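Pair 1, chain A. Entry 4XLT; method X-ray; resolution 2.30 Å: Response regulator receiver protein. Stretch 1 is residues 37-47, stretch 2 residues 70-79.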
# COMPACT_ATOMS: atom_id res chain seq x y z
N SER A 37 -5.59 7.17 24.42
CA SER A 37 -6.76 7.33 23.57
C SER A 37 -6.40 7.20 22.09
O SER A 37 -5.32 7.60 21.65
CB SER A 37 -7.42 8.69 23.82
OG SER A 37 -6.52 9.74 23.53
N ALA A 38 -7.33 6.63 21.32
CA ALA A 38 -7.16 6.47 19.89
C ALA A 38 -6.99 7.81 19.18
O ALA A 38 -6.21 7.92 18.24
CB ALA A 38 -8.35 5.71 19.30
N GLN A 39 -7.72 8.82 19.64
CA GLN A 39 -7.65 10.15 19.06
C GLN A 39 -6.23 10.71 19.13
O GLN A 39 -5.68 11.14 18.12
CB GLN A 39 -8.62 11.10 19.77
CG GLN A 39 -8.50 12.56 19.34
CD GLN A 39 -8.88 12.78 17.88
OE1 GLN A 39 -9.65 12.02 17.30
NE2 GLN A 39 -8.34 13.85 17.29
N ALA A 40 -5.65 10.69 20.32
CA ALA A 40 -4.29 11.17 20.53
C ALA A 40 -3.28 10.35 19.73
O ALA A 40 -2.29 10.89 19.23
CB ALA A 40 -3.94 11.16 22.01
N ALA A 41 -3.53 9.05 19.62
CA ALA A 41 -2.69 8.18 18.81
C ALA A 41 -2.79 8.55 17.33
O ALA A 41 -1.78 8.66 16.63
CB ALA A 41 -3.08 6.73 19.03
N ILE A 42 -4.02 8.74 16.86
CA ILE A 42 -4.25 9.12 15.47
C ILE A 42 -3.65 10.49 15.17
O ILE A 42 -3.02 10.68 14.12
CB ILE A 42 -5.75 9.11 15.13
CG1 ILE A 42 -6.28 7.68 15.08
CG2 ILE A 42 -6.00 9.77 13.78
CD1 ILE A 42 -5.60 6.81 14.03
N ASP A 43 -3.84 11.43 16.09
CA ASP A 43 -3.29 12.78 15.95
C ASP A 43 -1.78 12.75 15.76
O ASP A 43 -1.24 13.45 14.90
CB ASP A 43 -3.64 13.64 17.17
CG ASP A 43 -5.10 14.02 17.22
OD1 ASP A 43 -5.78 13.90 16.18
OD2 ASP A 43 -5.57 14.44 18.30
N HIS A 44 -1.09 11.95 16.57
CA HIS A 44 0.36 11.82 16.45
C HIS A 44 0.77 11.23 15.10
O HIS A 44 1.74 11.68 14.49
CB HIS A 44 0.91 10.95 17.58
CG HIS A 44 2.34 10.55 17.38
ND1 HIS A 44 2.71 9.28 16.98
CD2 HIS A 44 3.49 11.25 17.50
CE1 HIS A 44 4.02 9.21 16.88
NE2 HIS A 44 4.52 10.40 17.18
N LEU A 45 0.02 10.23 14.64
CA LEU A 45 0.33 9.59 13.37
C LEU A 45 0.11 10.52 12.18
O LEU A 45 0.84 10.46 11.19
CB LEU A 45 -0.51 8.32 13.20
CG LEU A 45 -0.16 7.16 14.13
CD1 LEU A 45 -1.12 5.99 13.95
CD2 LEU A 45 1.28 6.71 13.90
N ARG A 46 -0.87 11.41 12.29
CA ARG A 46 -1.18 12.33 11.20
C ARG A 46 -0.10 13.38 11.01
O ARG A 46 -0.06 14.06 9.98
CB ARG A 46 -2.53 13.01 11.45
CG ARG A 46 -3.73 12.15 11.10
CD ARG A 46 -5.03 12.78 11.57
NE ARG A 46 -6.18 11.96 11.22
CZ ARG A 46 -7.41 12.14 11.70
NH1 ARG A 46 -7.65 13.13 12.56
NH2 ARG A 46 -8.40 11.34 11.33
N SER A 47 0.79 13.52 11.99
CA SER A 47 1.87 14.49 11.91
C SER A 47 3.16 13.84 11.41
O SER A 47 4.18 14.52 11.25
CB SER A 47 2.10 15.16 13.26
OG SER A 47 2.62 14.24 14.21
N GLU A 70 -12.47 0.69 15.16
CA GLU A 70 -12.77 2.06 14.77
C GLU A 70 -11.46 2.81 14.58
O GLU A 70 -11.37 3.73 13.77
CB GLU A 70 -13.65 2.76 15.81
CG GLU A 70 -15.07 2.23 15.91
CD GLU A 70 -15.21 1.08 16.90
OE1 GLU A 70 -16.12 1.14 17.75
OE2 GLU A 70 -14.40 0.13 16.83
N PHE A 71 -10.45 2.40 15.33
CA PHE A 71 -9.11 2.97 15.19
C PHE A 71 -8.54 2.66 13.81
O PHE A 71 -7.91 3.52 13.19
CB PHE A 71 -8.18 2.42 16.28
CG PHE A 71 -6.76 2.92 16.16
CD1 PHE A 71 -6.36 4.06 16.83
CD2 PHE A 71 -5.83 2.24 15.39
CE1 PHE A 71 -5.06 4.52 16.73
CE2 PHE A 71 -4.53 2.69 15.28
CZ PHE A 71 -4.14 3.84 15.95
N THR A 72 -8.76 1.44 13.34
CA THR A 72 -8.23 1.01 12.05
C THR A 72 -8.86 1.79 10.90
O THR A 72 -8.23 1.98 9.86
CB THR A 72 -8.44 -0.49 11.82
OG1 THR A 72 -9.82 -0.82 12.04
CG2 THR A 72 -7.56 -1.30 12.76
N GLU A 73 -10.10 2.22 11.09
CA GLU A 73 -10.79 3.00 10.07
C GLU A 73 -10.10 4.35 9.88
O GLU A 73 -9.89 4.79 8.75
CB GLU A 73 -12.26 3.20 10.43
CG GLU A 73 -13.02 1.90 10.58
CD GLU A 73 -14.52 2.11 10.55
OE1 GLU A 73 -14.97 3.05 9.87
OE2 GLU A 73 -15.25 1.33 11.20
N HIS A 74 -9.76 4.99 10.99
CA HIS A 74 -9.00 6.24 10.94
C HIS A 74 -7.57 5.99 10.51
O HIS A 74 -6.95 6.82 9.85
CB HIS A 74 -9.03 6.94 12.29
CG HIS A 74 -10.34 7.62 12.58
ND1 HIS A 74 -10.66 8.85 12.05
CD2 HIS A 74 -11.39 7.24 13.34
CE1 HIS A 74 -11.87 9.20 12.47
NE2 HIS A 74 -12.33 8.24 13.26
N TYR A 75 -7.04 4.82 10.89
CA TYR A 75 -5.69 4.43 10.51
C TYR A 75 -5.57 4.23 9.00
O TYR A 75 -4.56 4.59 8.40
CB TYR A 75 -5.27 3.16 11.26
CG TYR A 75 -3.89 2.67 10.91
CD1 TYR A 75 -2.77 3.18 11.56
CD2 TYR A 75 -3.69 1.71 9.92
CE1 TYR A 75 -1.50 2.74 11.24
CE2 TYR A 75 -2.43 1.27 9.60
CZ TYR A 75 -1.34 1.79 10.26
OH TYR A 75 -0.07 1.35 9.93
N GLY A 76 -6.61 3.66 8.40
CA GLY A 76 -6.63 3.41 6.97
C GLY A 76 -6.66 4.70 6.16
O GLY A 76 -6.44 4.68 4.95
N MSE A 77 -6.95 5.81 6.84
CA MSE A 77 -7.01 7.12 6.19
C MSE A 77 -5.63 7.77 6.09
O MSE A 77 -5.43 8.69 5.30
CB MSE A 77 -7.97 8.04 6.96
CG MSE A 77 -9.44 7.75 6.70
SE MSE A 77 -10.65 8.68 7.93
CE MSE A 77 -9.51 10.18 8.41
N LEU A 78 -4.68 7.29 6.88
CA LEU A 78 -3.30 7.76 6.79
C LEU A 78 -2.72 7.46 5.40
O LEU A 78 -3.14 6.51 4.75
CB LEU A 78 -2.43 7.11 7.87
CG LEU A 78 -2.81 7.45 9.31
CD1 LEU A 78 -2.05 6.57 10.29
CD2 LEU A 78 -2.54 8.93 9.58
N PRO A 79 -1.76 8.28 4.95
CA PRO A 79 -1.13 8.05 3.65
C PRO A 79 -0.44 6.69 3.61
O PRO A 79 0.11 6.27 4.62
CB PRO A 79 -0.11 9.19 3.53
CG PRO A 79 -0.62 10.25 4.46
CD PRO A 79 -1.25 9.51 5.59

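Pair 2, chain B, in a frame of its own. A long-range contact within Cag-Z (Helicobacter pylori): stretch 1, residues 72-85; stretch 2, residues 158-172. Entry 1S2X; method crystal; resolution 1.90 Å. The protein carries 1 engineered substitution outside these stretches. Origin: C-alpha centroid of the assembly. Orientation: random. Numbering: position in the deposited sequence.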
# COMPACT_ATOMS: atom_id res chain seq x y z
N SER B 72 1.24 9.44 -10.61
CA SER B 72 2.50 8.88 -10.12
C SER B 72 2.23 7.92 -8.96
O SER B 72 1.64 8.29 -7.96
CB SER B 72 3.46 9.98 -9.67
OG SER B 72 4.82 9.58 -9.86
N PHE B 73 2.71 6.69 -9.13
CA PHE B 73 2.55 5.71 -8.07
C PHE B 73 3.68 5.85 -7.06
O PHE B 73 3.52 5.46 -5.91
CB PHE B 73 2.55 4.30 -8.64
CG PHE B 73 1.38 4.04 -9.58
CD1 PHE B 73 0.15 4.65 -9.35
CD2 PHE B 73 1.53 3.17 -10.64
CE1 PHE B 73 -0.91 4.39 -10.20
CE2 PHE B 73 0.47 2.94 -11.51
CZ PHE B 73 -0.74 3.57 -11.29
N ASP B 74 4.79 6.41 -7.53
CA ASP B 74 5.93 6.67 -6.66
C ASP B 74 5.50 7.35 -5.37
O ASP B 74 5.99 7.05 -4.27
CB ASP B 74 6.98 7.49 -7.43
CG ASP B 74 7.58 6.66 -8.56
OD1 ASP B 74 8.03 7.23 -9.57
OD2 ASP B 74 7.61 5.42 -8.42
N ALA B 75 4.53 8.26 -5.47
CA ALA B 75 4.07 8.94 -4.26
C ALA B 75 3.50 7.94 -3.26
O ALA B 75 3.79 8.03 -2.06
CB ALA B 75 3.01 9.96 -4.63
N TYR B 76 2.69 7.00 -3.73
CA TYR B 76 2.09 6.01 -2.82
C TYR B 76 3.20 5.15 -2.19
O TYR B 76 2.99 4.68 -1.08
CB TYR B 76 1.07 5.08 -3.50
CG TYR B 76 -0.07 5.81 -4.16
CD1 TYR B 76 -0.67 5.33 -5.32
CD2 TYR B 76 -0.55 7.00 -3.62
CE1 TYR B 76 -1.72 6.01 -5.92
CE2 TYR B 76 -1.59 7.68 -4.22
CZ TYR B 76 -2.17 7.18 -5.36
OH TYR B 76 -3.21 7.86 -5.95
N TYR B 77 4.29 4.99 -2.92
CA TYR B 77 5.48 4.27 -2.48
C TYR B 77 6.03 4.96 -1.23
O TYR B 77 6.34 4.30 -0.24
CB TYR B 77 6.58 4.20 -3.56
CG TYR B 77 7.80 3.43 -3.10
CD1 TYR B 77 7.75 2.05 -2.96
CD2 TYR B 77 9.00 4.04 -2.78
CE1 TYR B 77 8.83 1.31 -2.54
CE2 TYR B 77 10.10 3.32 -2.36
CZ TYR B 77 10.02 1.95 -2.23
OH TYR B 77 11.09 1.19 -1.82
N ASN B 78 6.11 6.28 -1.31
CA ASN B 78 6.63 7.10 -0.22
C ASN B 78 5.64 7.14 0.94
O ASN B 78 6.05 7.07 2.10
CB ASN B 78 6.98 8.51 -0.68
CG ASN B 78 7.96 8.61 -1.83
OD1 ASN B 78 8.78 7.74 -2.13
ND2 ASN B 78 7.88 9.74 -2.53
N TYR B 79 4.35 7.25 0.63
CA TYR B 79 3.33 7.23 1.67
C TYR B 79 3.52 5.98 2.54
O TYR B 79 3.62 6.06 3.76
CB TYR B 79 1.91 7.28 1.11
CG TYR B 79 0.88 6.90 2.16
CD1 TYR B 79 0.53 7.79 3.17
CD2 TYR B 79 0.26 5.66 2.14
CE1 TYR B 79 -0.41 7.44 4.13
CE2 TYR B 79 -0.67 5.31 3.10
CZ TYR B 79 -1.01 6.20 4.09
OH TYR B 79 -1.95 5.85 5.04
N LEU B 80 3.58 4.81 1.90
CA LEU B 80 3.76 3.58 2.66
C LEU B 80 5.06 3.53 3.44
O LEU B 80 5.04 3.07 4.59
CB LEU B 80 3.68 2.37 1.72
CG LEU B 80 2.25 2.14 1.21
CD1 LEU B 80 2.24 1.09 0.12
CD2 LEU B 80 1.35 1.78 2.39
N ASN B 81 6.16 3.98 2.83
CA ASN B 81 7.43 3.98 3.56
C ASN B 81 7.33 4.86 4.80
O ASN B 81 7.73 4.48 5.90
CB ASN B 81 8.58 4.45 2.66
CG ASN B 81 9.94 4.24 3.28
OD1 ASN B 81 10.64 3.27 2.95
ND2 ASN B 81 10.34 5.13 4.18
N ASN B 82 6.79 6.07 4.66
CA ASN B 82 6.61 6.99 5.77
C ASN B 82 5.77 6.38 6.88
O ASN B 82 6.11 6.44 8.05
CB ASN B 82 5.93 8.28 5.30
CG ASN B 82 6.79 9.02 4.30
OD1 ASN B 82 7.92 8.59 4.02
ND2 ASN B 82 6.26 10.12 3.77
N LEU B 83 4.64 5.79 6.48
CA LEU B 83 3.73 5.14 7.41
C LEU B 83 4.40 3.99 8.15
O LEU B 83 4.29 3.86 9.37
CB LEU B 83 2.51 4.57 6.64
CG LEU B 83 1.54 3.81 7.55
CD1 LEU B 83 0.23 4.56 7.65
CD2 LEU B 83 1.33 2.39 7.06
N VAL B 84 5.08 3.13 7.40
CA VAL B 84 5.75 1.98 7.99
C VAL B 84 6.81 2.42 9.00
O VAL B 84 6.91 1.83 10.07
CB VAL B 84 6.39 1.09 6.92
CG1 VAL B 84 7.32 0.05 7.53
CG2 VAL B 84 5.28 0.42 6.11
N LEU B 85 7.57 3.45 8.61
CA LEU B 85 8.63 3.97 9.46
C LEU B 85 8.05 4.52 10.76
O LEU B 85 8.50 4.17 11.85
CB LEU B 85 9.43 5.03 8.71
CG LEU B 85 10.66 5.59 9.43
CD1 LEU B 85 11.69 4.50 9.70
CD2 LEU B 85 11.27 6.72 8.63
N ILE B 158 2.64 -2.36 -18.91
CA ILE B 158 2.76 -1.08 -19.64
C ILE B 158 2.26 0.10 -18.82
O ILE B 158 2.75 1.21 -18.98
CB ILE B 158 1.98 -1.10 -20.96
CG1 ILE B 158 2.46 -2.17 -21.96
CG2 ILE B 158 1.99 0.28 -21.62
CD1 ILE B 158 1.43 -2.41 -23.05
N LEU B 159 1.30 -0.13 -17.93
CA LEU B 159 0.79 0.98 -17.13
C LEU B 159 1.62 1.31 -15.91
O LEU B 159 1.30 2.25 -15.17
CB LEU B 159 -0.66 0.67 -16.69
CG LEU B 159 -1.65 0.53 -17.84
CD1 LEU B 159 -3.03 0.10 -17.33
CD2 LEU B 159 -1.80 1.83 -18.63
N GLY B 160 2.71 0.59 -15.67
CA GLY B 160 3.53 0.96 -14.52
C GLY B 160 3.14 0.23 -13.26
O GLY B 160 3.78 0.40 -12.21
N ILE B 161 2.09 -0.58 -13.36
CA ILE B 161 1.53 -1.20 -12.16
C ILE B 161 2.41 -2.35 -11.68
O ILE B 161 2.74 -2.51 -10.50
CB ILE B 161 0.08 -1.65 -12.41
CG1 ILE B 161 -0.85 -0.48 -12.74
CG2 ILE B 161 -0.42 -2.48 -11.23
CD1 ILE B 161 -2.22 -0.83 -13.30
N ASP B 162 2.85 -3.15 -12.65
CA ASP B 162 3.72 -4.26 -12.35
C ASP B 162 4.97 -3.79 -11.59
O ASP B 162 5.37 -4.42 -10.60
CB ASP B 162 4.10 -4.98 -13.65
CG ASP B 162 5.00 -6.17 -13.37
OD1 ASP B 162 4.54 -7.14 -12.73
OD2 ASP B 162 6.18 -6.10 -13.78
N ASP B 163 5.54 -2.69 -12.06
CA ASP B 163 6.77 -2.17 -11.47
C ASP B 163 6.51 -1.61 -10.07
O ASP B 163 7.38 -1.65 -9.19
CB ASP B 163 7.40 -1.10 -12.36
CG ASP B 163 8.71 -0.60 -11.79
OD1 ASP B 163 9.59 -1.45 -11.49
OD2 ASP B 163 8.86 0.62 -11.63
N PHE B 164 5.31 -1.07 -9.87
CA PHE B 164 4.94 -0.59 -8.54
C PHE B 164 4.83 -1.79 -7.60
O PHE B 164 5.27 -1.66 -6.46
CB PHE B 164 3.64 0.21 -8.57
CG PHE B 164 3.17 0.78 -7.25
CD1 PHE B 164 2.16 0.16 -6.53
CD2 PHE B 164 3.75 1.91 -6.72
CE1 PHE B 164 1.72 0.67 -5.32
CE2 PHE B 164 3.32 2.43 -5.51
CZ PHE B 164 2.31 1.80 -4.80
N GLY B 165 4.26 -2.90 -8.07
CA GLY B 165 4.10 -4.14 -7.31
C GLY B 165 5.45 -4.58 -6.77
O GLY B 165 5.57 -4.82 -5.57
N LYS B 166 6.47 -4.64 -7.62
CA LYS B 166 7.83 -4.94 -7.19
C LYS B 166 8.22 -4.04 -6.02
O LYS B 166 8.69 -4.44 -4.96
CB LYS B 166 8.88 -4.74 -8.28
CG LYS B 166 8.83 -5.67 -9.48
CD LYS B 166 9.54 -5.05 -10.68
CE LYS B 166 9.12 -5.66 -12.00
NZ LYS B 166 9.08 -7.15 -11.97
N LYS B 167 8.02 -2.74 -6.24
CA LYS B 167 8.45 -1.82 -5.17
C LYS B 167 7.62 -2.07 -3.92
O LYS B 167 8.12 -1.93 -2.80
CB LYS B 167 8.37 -0.39 -5.67
CG LYS B 167 9.36 -0.08 -6.79
CD LYS B 167 9.75 1.39 -6.80
CE LYS B 167 8.60 2.29 -7.21
NZ LYS B 167 8.81 3.71 -6.79
N LEU B 168 6.36 -2.47 -4.10
CA LEU B 168 5.54 -2.75 -2.92
C LEU B 168 6.05 -4.00 -2.22
O LEU B 168 6.00 -4.09 -1.00
CB LEU B 168 4.07 -2.93 -3.29
CG LEU B 168 3.04 -1.99 -2.67
CD1 LEU B 168 3.55 -0.56 -2.62
CD2 LEU B 168 1.73 -2.05 -3.46
N ASN B 169 6.55 -4.96 -3.01
CA ASN B 169 7.10 -6.18 -2.45
C ASN B 169 8.30 -5.91 -1.54
O ASN B 169 8.42 -6.56 -0.50
CB ASN B 169 7.53 -7.18 -3.52
CG ASN B 169 6.37 -7.69 -4.35
OD1 ASN B 169 5.21 -7.32 -4.11
ND2 ASN B 169 6.68 -8.55 -5.32
N GLU B 170 9.18 -4.99 -1.90
CA GLU B 170 10.30 -4.62 -1.06
C GLU B 170 9.85 -4.02 0.27
O GLU B 170 10.45 -4.26 1.32
CB GLU B 170 11.20 -3.60 -1.76
CG GLU B 170 11.74 -4.09 -3.09
CD GLU B 170 12.52 -2.99 -3.80
OE1 GLU B 170 12.14 -1.82 -3.64
OE2 GLU B 170 13.51 -3.33 -4.49
N ILE B 171 8.78 -3.23 0.23
CA ILE B 171 8.23 -2.67 1.45
C ILE B 171 7.64 -3.75 2.36
O ILE B 171 7.88 -3.77 3.56
CB ILE B 171 7.15 -1.62 1.15
CG1 ILE B 171 7.68 -0.34 0.49
CG2 ILE B 171 6.38 -1.28 2.42
CD1 ILE B 171 6.66 0.78 0.50
N VAL B 172 6.87 -4.68 1.80
CA VAL B 172 6.34 -5.77 2.62
C VAL B 172 7.50 -6.56 3.23
O VAL B 172 7.41 -7.12 4.33
CB VAL B 172 5.45 -6.68 1.77
CG1 VAL B 172 5.20 -8.03 2.43
CG2 VAL B 172 4.12 -5.99 1.48

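Pair 1 and pair 2 each set two helical segments side by side, running in nearly the same direction: the helix axes make 17° in pair 1 and 12° in pair 2, with closest approaches of 10.5 and 10.4 Å. Fourteen central residues superpose to 0.3 Å. The register also agrees: Ala A38, Ile A42 and Arg A46 lie nearest Phe A71, Tyr A75 and Leu A78, and their equivalents Phe B73, Tyr B77 and Asn B81 lie nearest Phe B164, Leu B168 and Ile B171.

Phe A71 matches Phe B164, with chi1 t in both. In pair 1 it is a knob among Ala A38, Ala A41, Ile A42 and Leu A45. The two alanines meet the ring edge with their CB atoms and have nothing further to place, Ala A38 CB lying 3.6 Å from Phe A71 CD1 and Ala A41 CB 3.8 Å from Phe A71 CE1, while Ile A42 CD1 covers one face, 4.0 Å from the ring centroid. In pair 2 these positions hold Phe B73 and Tyr B76. Their CB atoms still meet the ring, Phe B73 CB at 3.3 Å from Phe B164 CD2 and Tyr B76 CB at 3.7 Å from Phe B164 CZ, but each has a further ring to place. That of Phe B73 pairs obliquely with Phe B164; the end of Tyr B76 leads away from the partner stretch.

Ile A42 matches Tyr B77, and both start sideways before their ends approach the other stretch. The branched aliphatic chain suits a place over an aromatic face. The longer Tyr B77 is itself a knob, among Phe B164, Lys B167, Glu B170 and Ile B171.

His A74 and Lys B167 both point toward the partner, but lysine's flexible chain does more. Its NZ lies over the face of the Tyr B77 ring, 4.3 Å from the centroid, and donates a hydrogen bond to Asp B74 OD2 at 2.6 Å, within a salt bridge. Asp B74 matches Gln A39, which makes no contact across pair 1.

Leu A45 and Leu B80 keep the same residue and rotamer, m then t, suiting a buried apolar site. Leu A45 CD1 lies 4.0 Å from Tyr A75 CD1, at the ring edge, whereas Leu B80 CD1 lies 3.5 Å from Leu B168 CD1, Leu B168 occupying the position that Tyr A75 holds in pair 1.

Leu A78 and Ile B171 both point toward the partner and pack on these leucines: Leu A45 CB is 3.7 Å from Leu A78 CD1, and Leu B80 CB is 3.6 Å from Ile B171 CD1. Ile B171 is a knob among Tyr B77, Leu B80, Asn B81 and Val B84. Arg A46 CG lies 3.8 Å from Leu A78 CD2; the shorter Asn B81 offers its backbone instead. Met A77, a selenomethionine, matches Glu B170. Met A77 CE meets Arg A46 NH2 at 3.3 Å, whereas Glu B170 OE1 stays 3.7 Å from Tyr B77 OH, a polar end suiting its exposed place.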